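Local coordinates for aminopeptidase N family protein (Idiomarina loihiensis L2TR, PDB 4FGM) that binds zinc and is probably a metalloaminopeptidase of the M61 glycyl aminopeptidase family, here holding maleic acid at its metal site, at residues 274-279 against 311-316; 209-214 against 270-275. All coordinates share one frame; numbering follows the deposited sequence.

Interaction 1 of 2, residues 274-279 against 311-316. With ZN (zinc ion), chain C; MAE (maleic acid), chain B.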
ATOM      1  N   GLU A 274       5.693  -0.701  -5.339  1.00 38.27           N
ATOM      2  CA  GLU A 274       4.719  -0.493  -6.403  1.00 37.99           C
ATOM      3  C   GLU A 274       5.219  -1.044  -7.738  1.00 40.84           C
ATOM      4  O   GLU A 274       4.457  -1.646  -8.496  1.00 43.11           O
ATOM      5  CB  GLU A 274       4.393   0.996  -6.531  1.00 39.31           C
ATOM      6  CG  GLU A 274       3.884   1.658  -5.246  1.00 39.42           C
ATOM      7  CD  GLU A 274       2.785   0.871  -4.551  1.00 45.14           C
ATOM      8  OE1 GLU A 274       2.035   0.148  -5.233  1.00 53.41           O
ATOM      9  OE2 GLU A 274       2.657   0.983  -3.315  1.00 48.58           O
ATOM     10  N   TYR A 275       6.506  -0.842  -8.009  1.00 42.03           N
ATOM     11  CA  TYR A 275       7.131  -1.310  -9.244  1.00 39.38           C
ATOM     12  C   TYR A 275       7.003  -2.831  -9.346  1.00 42.16           C
ATOM     13  O   TYR A 275       6.604  -3.366 -10.382  1.00 42.05           O
ATOM     14  CB  TYR A 275       8.609  -0.912  -9.263  1.00 44.94           C
ATOM     15  CG  TYR A 275       9.264  -0.953 -10.632  1.00 46.05           C
ATOM     16  CD1 TYR A 275       8.926  -0.019 -11.615  1.00 38.95           C
ATOM     17  CD2 TYR A 275      10.255  -1.898 -10.929  1.00 45.65           C
ATOM     18  CE1 TYR A 275       9.560  -0.021 -12.850  1.00 38.38           C
ATOM     19  CE2 TYR A 275      10.895  -1.907 -12.164  1.00 40.11           C
ATOM     20  CZ  TYR A 275      10.547  -0.967 -13.117  1.00 39.28           C
ATOM     21  OH  TYR A 275      11.201  -0.945 -14.323  1.00 36.97           O
ATOM     22  N   PHE A 276       7.335  -3.524  -8.262  1.00 38.52           N
ATOM     23  CA  PHE A 276       7.253  -4.980  -8.222  1.00 42.88           C
ATOM     24  C   PHE A 276       5.833  -5.432  -8.556  1.00 45.53           C
ATOM     25  O   PHE A 276       5.621  -6.450  -9.234  1.00 45.46           O
ATOM     26  CB  PHE A 276       7.610  -5.489  -6.826  1.00 43.71           C
ATOM     27  CG  PHE A 276       7.870  -6.969  -6.765  1.00 45.32           C
ATOM     28  CD1 PHE A 276       9.089  -7.490  -7.194  1.00 42.39           C
ATOM     29  CD2 PHE A 276       6.891  -7.846  -6.309  1.00 45.87           C
ATOM     30  CE1 PHE A 276       9.334  -8.860  -7.166  1.00 45.51           C
ATOM     31  CE2 PHE A 276       7.125  -9.226  -6.275  1.00 49.18           C
ATOM     32  CZ  PHE A 276       8.350  -9.734  -6.709  1.00 47.40           C
ATOM     33  N   HIS A 277       4.865  -4.658  -8.072  1.00 36.64           N
ATOM     34  CA  HIS A 277       3.447  -4.946  -8.302  1.00 38.76           C
ATOM     35  C   HIS A 277       3.135  -4.979  -9.806  1.00 43.91           C
ATOM     36  O   HIS A 277       2.121  -5.569 -10.223  1.00 36.52           O
ATOM     37  CB  HIS A 277       2.555  -3.900  -7.615  1.00 40.31           C
ATOM     38  CG  HIS A 277       2.136  -4.277  -6.226  1.00 49.66           C
ATOM     39  ND1 HIS A 277       1.691  -5.542  -5.891  1.00 53.22           N
ATOM     40  CD2 HIS A 277       2.031  -3.536  -5.100  1.00 50.55           C
ATOM     41  CE1 HIS A 277       1.328  -5.560  -4.623  1.00 48.38           C
ATOM     42  NE2 HIS A 277       1.524  -4.354  -4.122  1.00 53.75           N
ATOM     43  N   SER A 278       3.980  -4.334 -10.619  1.00 42.44           N
ATOM     44  CA  SER A 278       3.760  -4.331 -12.070  1.00 46.29           C
ATOM     45  C   SER A 278       3.668  -5.777 -12.546  1.00 47.06           C
ATOM     46  O   SER A 278       2.895  -6.109 -13.468  1.00 39.90           O
ATOM     47  CB  SER A 278       4.920  -3.657 -12.792  1.00 45.26           C
ATOM     48  OG  SER A 278       4.818  -2.254 -12.657  1.00 50.56           O
ATOM     49  N   TRP A 279       4.494  -6.631 -11.950  1.00 45.20           N
ATOM     50  CA  TRP A 279       4.482  -8.035 -12.327  1.00 47.07           C
ATOM     51  C   TRP A 279       3.525  -8.748 -11.387  1.00 50.83           C
ATOM     52  O   TRP A 279       2.634  -9.499 -11.815  1.00 50.86           O
ATOM     53  CB  TRP A 279       5.865  -8.646 -12.157  1.00 46.03           C
ATOM     54  CG  TRP A 279       6.847  -8.206 -13.172  1.00 50.46           C
ATOM     55  CD1 TRP A 279       7.148  -8.830 -14.358  1.00 50.14           C
ATOM     56  CD2 TRP A 279       7.693  -7.059 -13.094  1.00 49.13           C
ATOM     57  NE1 TRP A 279       8.145  -8.139 -15.020  1.00 47.70           N
ATOM     58  CE2 TRP A 279       8.500  -7.052 -14.265  1.00 45.46           C
ATOM     59  CE3 TRP A 279       7.857  -6.038 -12.144  1.00 48.13           C
ATOM     60  CZ2 TRP A 279       9.448  -6.065 -14.510  1.00 38.82           C
ATOM     61  CZ3 TRP A 279       8.802  -5.053 -12.382  1.00 43.64           C
ATOM     62  CH2 TRP A 279       9.594  -5.074 -13.558  1.00 40.86           C
ATOM     63  N   SER A 311       5.826  -7.465  -0.058  1.00 40.73           N
ATOM     64  CA  SER A 311       6.260  -6.859   1.195  1.00 52.09           C
ATOM     65  C   SER A 311       7.598  -7.405   1.668  1.00 51.40           C
ATOM     66  O   SER A 311       8.207  -6.852   2.577  1.00 47.80           O
ATOM     67  CB  SER A 311       5.207  -7.047   2.284  1.00 50.40           C
ATOM     68  OG  SER A 311       4.074  -6.243   2.008  1.00 49.34           O
ATOM     69  N   TYR A 312       8.053  -8.493   1.058  1.00 47.41           N
ATOM     70  CA  TYR A 312       9.349  -9.064   1.410  1.00 43.47           C
ATOM     71  C   TYR A 312      10.385  -8.497   0.449  1.00 48.10           C
ATOM     72  O   TYR A 312      11.478  -8.104   0.849  1.00 51.31           O
ATOM     73  CB  TYR A 312       9.323 -10.588   1.286  1.00 45.22           C
ATOM     74  CG  TYR A 312      10.698 -11.222   1.223  1.00 49.43           C
ATOM     75  CD1 TYR A 312      11.531 -11.245   2.341  1.00 51.50           C
ATOM     76  CD2 TYR A 312      11.162 -11.810   0.041  1.00 46.23           C
ATOM     77  CE1 TYR A 312      12.791 -11.840   2.288  1.00 52.56           C
ATOM     78  CE2 TYR A 312      12.416 -12.408  -0.024  1.00 48.01           C
ATOM     79  CZ  TYR A 312      13.227 -12.422   1.103  1.00 53.09           C
ATOM     80  OH  TYR A 312      14.463 -13.026   1.047  1.00 51.87           O
ATOM     81  N   PHE A 313      10.029  -8.437  -0.825  1.00 45.58           N
ATOM     82  CA  PHE A 313      10.954  -7.936  -1.829  1.00 48.86           C
ATOM     83  C   PHE A 313      11.185  -6.429  -1.843  1.00 45.32           C
ATOM     84  O   PHE A 313      12.290  -5.992  -2.176  1.00 47.10           O
ATOM     85  CB  PHE A 313      10.535  -8.437  -3.219  1.00 48.48           C
ATOM     86  CG  PHE A 313      10.931  -9.871  -3.481  1.00 50.16           C
ATOM     87  CD1 PHE A 313      12.272 -10.224  -3.595  1.00 50.72           C
ATOM     88  CD2 PHE A 313       9.970 -10.869  -3.591  1.00 48.82           C
ATOM     89  CE1 PHE A 313      12.654 -11.558  -3.799  1.00 47.40           C
ATOM     90  CE2 PHE A 313      10.341 -12.207  -3.795  1.00 53.39           C
ATOM     91  CZ  PHE A 313      11.685 -12.549  -3.906  1.00 47.25           C
ATOM     92  N   ASP A 314      10.186  -5.625  -1.474  1.00 38.05           N
ATOM     93  CA  ASP A 314      10.402  -4.174  -1.488  1.00 45.46           C
ATOM     94  C   ASP A 314      11.636  -3.770  -0.676  1.00 46.95           C
ATOM     95  O   ASP A 314      12.374  -2.869  -1.074  1.00 52.55           O
ATOM     96  CB  ASP A 314       9.161  -3.387  -1.012  1.00 40.38           C
ATOM     97  CG  ASP A 314       8.608  -3.867   0.328  1.00 50.13           C
ATOM     98  OD1 ASP A 314       9.365  -4.432   1.147  1.00 50.13           O
ATOM     99  OD2 ASP A 314       7.400  -3.652   0.567  1.00 46.78           O
ATOM    100  N   ASP A 315      11.872  -4.442   0.446  1.00 42.62           N
ATOM    101  CA  ASP A 315      13.040  -4.147   1.271  1.00 44.62           C
ATOM    102  C   ASP A 315      14.261  -4.961   0.828  1.00 45.68           C
ATOM    103  O   ASP A 315      15.359  -4.424   0.677  1.00 45.77           O
ATOM    104  CB  ASP A 315      12.758  -4.442   2.750  1.00 43.97           C
ATOM    105  CG  ASP A 315      11.713  -3.519   3.344  1.00 52.43           C
ATOM    106  OD1 ASP A 315      11.761  -2.310   3.046  1.00 50.63           O
ATOM    107  OD2 ASP A 315      10.858  -3.998   4.121  1.00 53.45           O
ATOM    108  N   TYR A 316      14.059  -6.258   0.616  1.00 43.78           N
ATOM    109  CA  TYR A 316      15.143  -7.146   0.221  1.00 46.39           C
ATOM    110  C   TYR A 316      15.854  -6.692  -1.058  1.00 48.59           C
ATOM    111  O   TYR A 316      17.086  -6.628  -1.102  1.00 45.26           O
ATOM    112  CB  TYR A 316      14.608  -8.571   0.059  1.00 48.23           C
ATOM    113  CG  TYR A 316      15.678  -9.581  -0.283  1.00 52.37           C
ATOM    114  CD1 TYR A 316      16.782  -9.769   0.555  1.00 50.01           C
ATOM    115  CD2 TYR A 316      15.610 -10.328  -1.461  1.00 53.02           C
ATOM    116  CE1 TYR A 316      17.792 -10.668   0.224  1.00 53.44           C
ATOM    117  CE2 TYR A 316      16.613 -11.233  -1.801  1.00 55.95           C
ATOM    118  CZ  TYR A 316      17.703 -11.399  -0.958  1.00 52.83           C
ATOM    119  OH  TYR A 316      18.699 -12.287  -1.302  1.00 52.06           O
TER
HETATM  120 ZN    ZN C 602       1.059  -3.755  -2.273  1.00 53.85          ZN
HETATM  121  C1  MAE B 601      -0.599  -1.744  -1.665  1.00101.44           C
HETATM  122  O1  MAE B 601      -1.214  -2.822  -1.349  1.00105.83           O
HETATM  123  O2  MAE B 601       0.105  -1.750  -2.700  1.00 98.85           O
HETATM  124  C2  MAE B 601      -0.809  -0.556  -0.809  1.00101.18           C
HETATM  125  C3  MAE B 601      -1.858   0.248  -0.655  1.00101.86           C
HETATM  126  C4  MAE B 601      -3.145   0.140  -1.335  1.00104.55           C
HETATM  127  O3  MAE B 601      -3.450  -0.702  -2.200  1.00112.39           O
HETATM  128  O4  MAE B 601      -3.998   0.967  -0.949  1.00 99.53           O
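F276 and F313 make the direct contact here, ring beside ring, as helix 262-277 passes helix 308-320. The nearest atoms are CZ of F276 and CD2 of F313, 3.7 Å apart. The two planes are close to parallel, tilted by 23°, but the centroids lie 5.3 Å apart: the rings are slid so far that little of one lies over the other, and this is not a full stack. What sits over the F276 face is the methylene of F313: its CB lies 4.3 Å from the centroid of the F276 ring, near the normal but shifted toward the rim, a CH-pi contact. F276 reaches across because its CG stands opposite the backbone N (chi1 -166°), which sends the ring out toward helix 308-320.

Within its own helix, CD2 of Y312 lies over the centre of one face of the F313 ring. M405 of helix 401-413 touches both phenylalanines and L401 touches F313, so a third helix packs against this apolar patch.

One residue along from F276, H277 gives NE2 to the zinc ion at 2.0 Å, and O2 of the maleic acid binds the metal at 2.3 Å. H273 and E307 supply the remaining protein ligands. ND1 of H277 is hydrogen-bonded to the carbonyl O of N280, which fixes the turn of the imidazole. On the facing helix, D314 OD2 is hydrogen-bonded to H273 ND1. The apolar joint thus holds together two helices whose polar side chains meet at the metal, where the D314 carboxylate orients H273 and would probably make its imidazole a stronger donor to zinc.

Interaction 2 of 2, residues 209-214 against 270-275. With ZN (zinc ion), chain C; MAE (maleic acid), chain B.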
ATOM      1  N   GLU A 209      16.319  -1.783 -12.635  1.00 54.36           N
ATOM      2  CA  GLU A 209      17.077  -2.730 -13.438  1.00 58.83           C
ATOM      3  C   GLU A 209      17.132  -4.070 -12.717  1.00 54.90           C
ATOM      4  O   GLU A 209      16.983  -5.123 -13.339  1.00 52.47           O
ATOM      5  CB  GLU A 209      18.480  -2.196 -13.728  1.00 61.25           C
ATOM      6  CG  GLU A 209      18.473  -1.180 -14.860  1.00 70.06           C
ATOM      7  CD  GLU A 209      19.828  -0.561 -15.134  1.00 79.41           C
ATOM      8  OE1 GLU A 209      20.485  -0.111 -14.168  1.00 84.86           O
ATOM      9  OE2 GLU A 209      20.223  -0.505 -16.320  1.00 78.02           O
ATOM     10  N   THR A 210      17.318  -4.032 -11.403  1.00 46.52           N
ATOM     11  CA  THR A 210      17.355  -5.262 -10.623  1.00 41.67           C
ATOM     12  C   THR A 210      16.061  -6.046 -10.816  1.00 46.97           C
ATOM     13  O   THR A 210      16.080  -7.265 -10.962  1.00 53.75           O
ATOM     14  CB  THR A 210      17.548  -4.960  -9.129  1.00 40.59           C
ATOM     15  OG1 THR A 210      18.856  -4.420  -8.926  1.00 46.76           O
ATOM     16  CG2 THR A 210      17.394  -6.205  -8.299  1.00 34.53           C
ATOM     17  N   GLN A 211      14.933  -5.351 -10.836  1.00 45.71           N
ATOM     18  CA  GLN A 211      13.659  -6.038 -11.000  1.00 46.96           C
ATOM     19  C   GLN A 211      13.457  -6.594 -12.412  1.00 49.55           C
ATOM     20  O   GLN A 211      13.039  -7.748 -12.576  1.00 47.91           O
ATOM     21  CB  GLN A 211      12.504  -5.117 -10.585  1.00 40.33           C
ATOM     22  CG  GLN A 211      12.535  -4.815  -9.075  1.00 44.82           C
ATOM     23  CD  GLN A 211      11.201  -4.351  -8.506  1.00 49.33           C
ATOM     24  OE1 GLN A 211      10.139  -4.844  -8.893  1.00 50.91           O
ATOM     25  NE2 GLN A 211      11.256  -3.414  -7.558  1.00 45.08           N
ATOM     26  N   ILE A 212      13.765  -5.792 -13.430  1.00 48.66           N
ATOM     27  CA  ILE A 212      13.628  -6.250 -14.805  1.00 52.75           C
ATOM     28  C   ILE A 212      14.546  -7.456 -15.034  1.00 53.54           C
ATOM     29  O   ILE A 212      14.167  -8.410 -15.711  1.00 54.10           O
ATOM     30  CB  ILE A 212      13.984  -5.136 -15.803  1.00 50.97           C
ATOM     31  CG1 ILE A 212      12.972  -3.996 -15.684  1.00 47.27           C
ATOM     32  CG2 ILE A 212      13.977  -5.688 -17.213  1.00 46.68           C
ATOM     33  CD1 ILE A 212      13.384  -2.724 -16.406  1.00 47.60           C
ATOM     34  N   SER A 213      15.752  -7.414 -14.472  1.00 51.99           N
ATOM     35  CA  SER A 213      16.680  -8.533 -14.607  1.00 55.73           C
ATOM     36  C   SER A 213      16.082  -9.757 -13.930  1.00 57.37           C
ATOM     37  O   SER A 213      16.213 -10.874 -14.424  1.00 57.05           O
ATOM     38  CB  SER A 213      18.026  -8.224 -13.944  1.00 55.46           C
ATOM     39  OG  SER A 213      18.726  -7.222 -14.649  1.00 56.20           O
ATOM     40  N   LEU A 214      15.421  -9.538 -12.796  1.00 55.59           N
ATOM     41  CA  LEU A 214      14.815 -10.627 -12.040  1.00 57.42           C
ATOM     42  C   LEU A 214      13.779 -11.401 -12.856  1.00 57.49           C
ATOM     43  O   LEU A 214      13.821 -12.631 -12.923  1.00 61.90           O
ATOM     44  CB  LEU A 214      14.180 -10.082 -10.757  1.00 53.53           C
ATOM     45  CG  LEU A 214      13.602 -11.087  -9.756  1.00 50.16           C
ATOM     46  CD1 LEU A 214      13.571 -10.458  -8.377  1.00 46.18           C
ATOM     47  CD2 LEU A 214      12.214 -11.529 -10.185  1.00 40.95           C
ATOM     48  N   LEU A 270       8.973   2.099  -0.898  1.00 36.09           N
ATOM     49  CA  LEU A 270       7.628   2.283  -1.444  1.00 34.91           C
ATOM     50  C   LEU A 270       7.640   2.151  -2.969  1.00 40.64           C
ATOM     51  O   LEU A 270       6.787   1.463  -3.544  1.00 36.59           O
ATOM     52  CB  LEU A 270       7.072   3.657  -1.060  1.00 36.46           C
ATOM     53  CG  LEU A 270       5.701   4.043  -1.641  1.00 39.15           C
ATOM     54  CD1 LEU A 270       4.624   3.049  -1.213  1.00 39.64           C
ATOM     55  CD2 LEU A 270       5.335   5.428  -1.153  1.00 35.53           C
ATOM     56  N   CYS A 271       8.604   2.805  -3.618  1.00 34.07           N
ATOM     57  CA  CYS A 271       8.704   2.752  -5.077  1.00 41.50           C
ATOM     58  C   CYS A 271       8.982   1.329  -5.532  1.00 41.21           C
ATOM     59  O   CYS A 271       8.384   0.841  -6.490  1.00 40.98           O
ATOM     60  CB  CYS A 271       9.824   3.658  -5.584  1.00 40.07           C
ATOM     61  SG  CYS A 271       9.596   5.393  -5.207  1.00 44.64           S
ATOM     62  N   CYS A 272       9.900   0.673  -4.833  1.00 44.00           N
ATOM     63  CA  CYS A 272      10.271  -0.698  -5.137  1.00 43.68           C
ATOM     64  C   CYS A 272       9.047  -1.608  -5.015  1.00 43.27           C
ATOM     65  O   CYS A 272       8.878  -2.553  -5.784  1.00 44.27           O
ATOM     66  CB  CYS A 272      11.357  -1.158  -4.166  1.00 43.91           C
ATOM     67  SG  CYS A 272      11.975  -2.811  -4.463  1.00 46.34           S
ATOM     68  N   HIS A 273       8.197  -1.300  -4.040  1.00 43.05           N
ATOM     69  CA  HIS A 273       6.991  -2.067  -3.775  1.00 39.46           C
ATOM     70  C   HIS A 273       5.967  -1.934  -4.919  1.00 45.79           C
ATOM     71  O   HIS A 273       5.432  -2.933  -5.420  1.00 40.68           O
ATOM     72  CB  HIS A 273       6.372  -1.588  -2.454  1.00 39.25           C
ATOM     73  CG  HIS A 273       5.168  -2.365  -2.024  1.00 45.63           C
ATOM     74  ND1 HIS A 273       5.231  -3.371  -1.083  1.00 51.85           N
ATOM     75  CD2 HIS A 273       3.872  -2.288  -2.408  1.00 45.67           C
ATOM     76  CE1 HIS A 273       4.024  -3.880  -0.902  1.00 51.92           C
ATOM     77  NE2 HIS A 273       3.182  -3.241  -1.694  1.00 51.55           N
ATOM     78  N   GLU A 274       5.693  -0.701  -5.339  1.00 38.27           N
ATOM     79  CA  GLU A 274       4.719  -0.493  -6.403  1.00 37.99           C
ATOM     80  C   GLU A 274       5.219  -1.044  -7.738  1.00 40.84           C
ATOM     81  O   GLU A 274       4.457  -1.646  -8.496  1.00 43.11           O
ATOM     82  CB  GLU A 274       4.393   0.996  -6.531  1.00 39.31           C
ATOM     83  CG  GLU A 274       3.884   1.658  -5.246  1.00 39.42           C
ATOM     84  CD  GLU A 274       2.785   0.871  -4.551  1.00 45.14           C
ATOM     85  OE1 GLU A 274       2.035   0.148  -5.233  1.00 53.41           O
ATOM     86  OE2 GLU A 274       2.657   0.983  -3.315  1.00 48.58           O
ATOM     87  N   TYR A 275       6.506  -0.842  -8.009  1.00 42.03           N
ATOM     88  CA  TYR A 275       7.131  -1.310  -9.244  1.00 39.38           C
ATOM     89  C   TYR A 275       7.003  -2.831  -9.346  1.00 42.16           C
ATOM     90  O   TYR A 275       6.604  -3.366 -10.382  1.00 42.05           O
ATOM     91  CB  TYR A 275       8.609  -0.912  -9.263  1.00 44.94           C
ATOM     92  CG  TYR A 275       9.264  -0.953 -10.632  1.00 46.05           C
ATOM     93  CD1 TYR A 275       8.926  -0.019 -11.615  1.00 38.95           C
ATOM     94  CD2 TYR A 275      10.255  -1.898 -10.929  1.00 45.65           C
ATOM     95  CE1 TYR A 275       9.560  -0.021 -12.850  1.00 38.38           C
ATOM     96  CE2 TYR A 275      10.895  -1.907 -12.164  1.00 40.11           C
ATOM     97  CZ  TYR A 275      10.547  -0.967 -13.117  1.00 39.28           C
ATOM     98  OH  TYR A 275      11.201  -0.945 -14.323  1.00 36.97           O
TER
HETATM   99 ZN    ZN C 602       1.059  -3.755  -2.273  1.00 53.85          ZN
HETATM  100  C1  MAE B 601      -0.599  -1.744  -1.665  1.00101.44           C
HETATM  101  O1  MAE B 601      -1.214  -2.822  -1.349  1.00105.83           O
HETATM  102  O2  MAE B 601       0.105  -1.750  -2.700  1.00 98.85           O
HETATM  103  C2  MAE B 601      -0.809  -0.556  -0.809  1.00101.18           C
HETATM  104  C3  MAE B 601      -1.858   0.248  -0.655  1.00101.86           C
HETATM  105  C4  MAE B 601      -3.145   0.140  -1.335  1.00104.55           C
HETATM  106  O3  MAE B 601      -3.450  -0.702  -2.200  1.00112.39           O
HETATM  107  O4  MAE B 601      -3.998   0.967  -0.949  1.00 99.53           O
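Q211 reaches from helix 197-215 to the backbone of helix 262-277 and makes the one hydrogen bond between 209-214 and 270-275. Its NE2 donates to the carbonyl O of C272 at 3.1 Å, nearly straight at 165°, and arrives in the carbonyl plane on a lone pair. The acceptor also lies close to the plane of the Q211 amide. CG of Q211 stands beside its own backbone N and the chain runs on extended, which carries the amide across the gap. SG of C272 lies alongside, 3.2 Å from NE2 of Q211.

The remaining contacts are van der Waals. Q211 runs past the Y275 side chain in the opposite direction, with CD 3.6 Å from Y275 CD2 at the ring edge; amide and ring planes are almost perpendicular, at 82°. At the far end of that ring, CD1 of I212 touches Y275 OH at 3.5 Å, while the hydroxyl is hydrogen-bonded to H185 NE2. Replacing Q211 with an alanine would probably leave the C272 carbonyl without this side-chain donor and open a gap beside the Y275 ring edge.

The two helix segments run nearly parallel, 27° apart, with axes 11.2 Å from each other. On the far side of 270-275, H273 binds zinc through NE2, so the contact backs the HExxH helix characteristic of zinc metallopeptidases of this clan.

How the interactions relate
Following the chain, helix 197-215 comes first; after it, strands 222-230, 235-238 and 242-248 of the five-stranded sheet are laid down before the chain returns in helix 262-277, where interaction 2 closes that loop of 55 residues. Interaction 1 closes a shorter one of 31 residues, leaving the same helix and coming back in helix 308-320, with E307 passed on the way. The loops follow one another, neither nested nor crossed, overlapping at E274 and Y275. Helix 262-277 thus packs against helices 197-215 and 308-320 on neighbouring flanks. The contacts also touch directly: D314 O lies 3.4 Å from C272 SG, and Q211 OE1 packs against F276 CA.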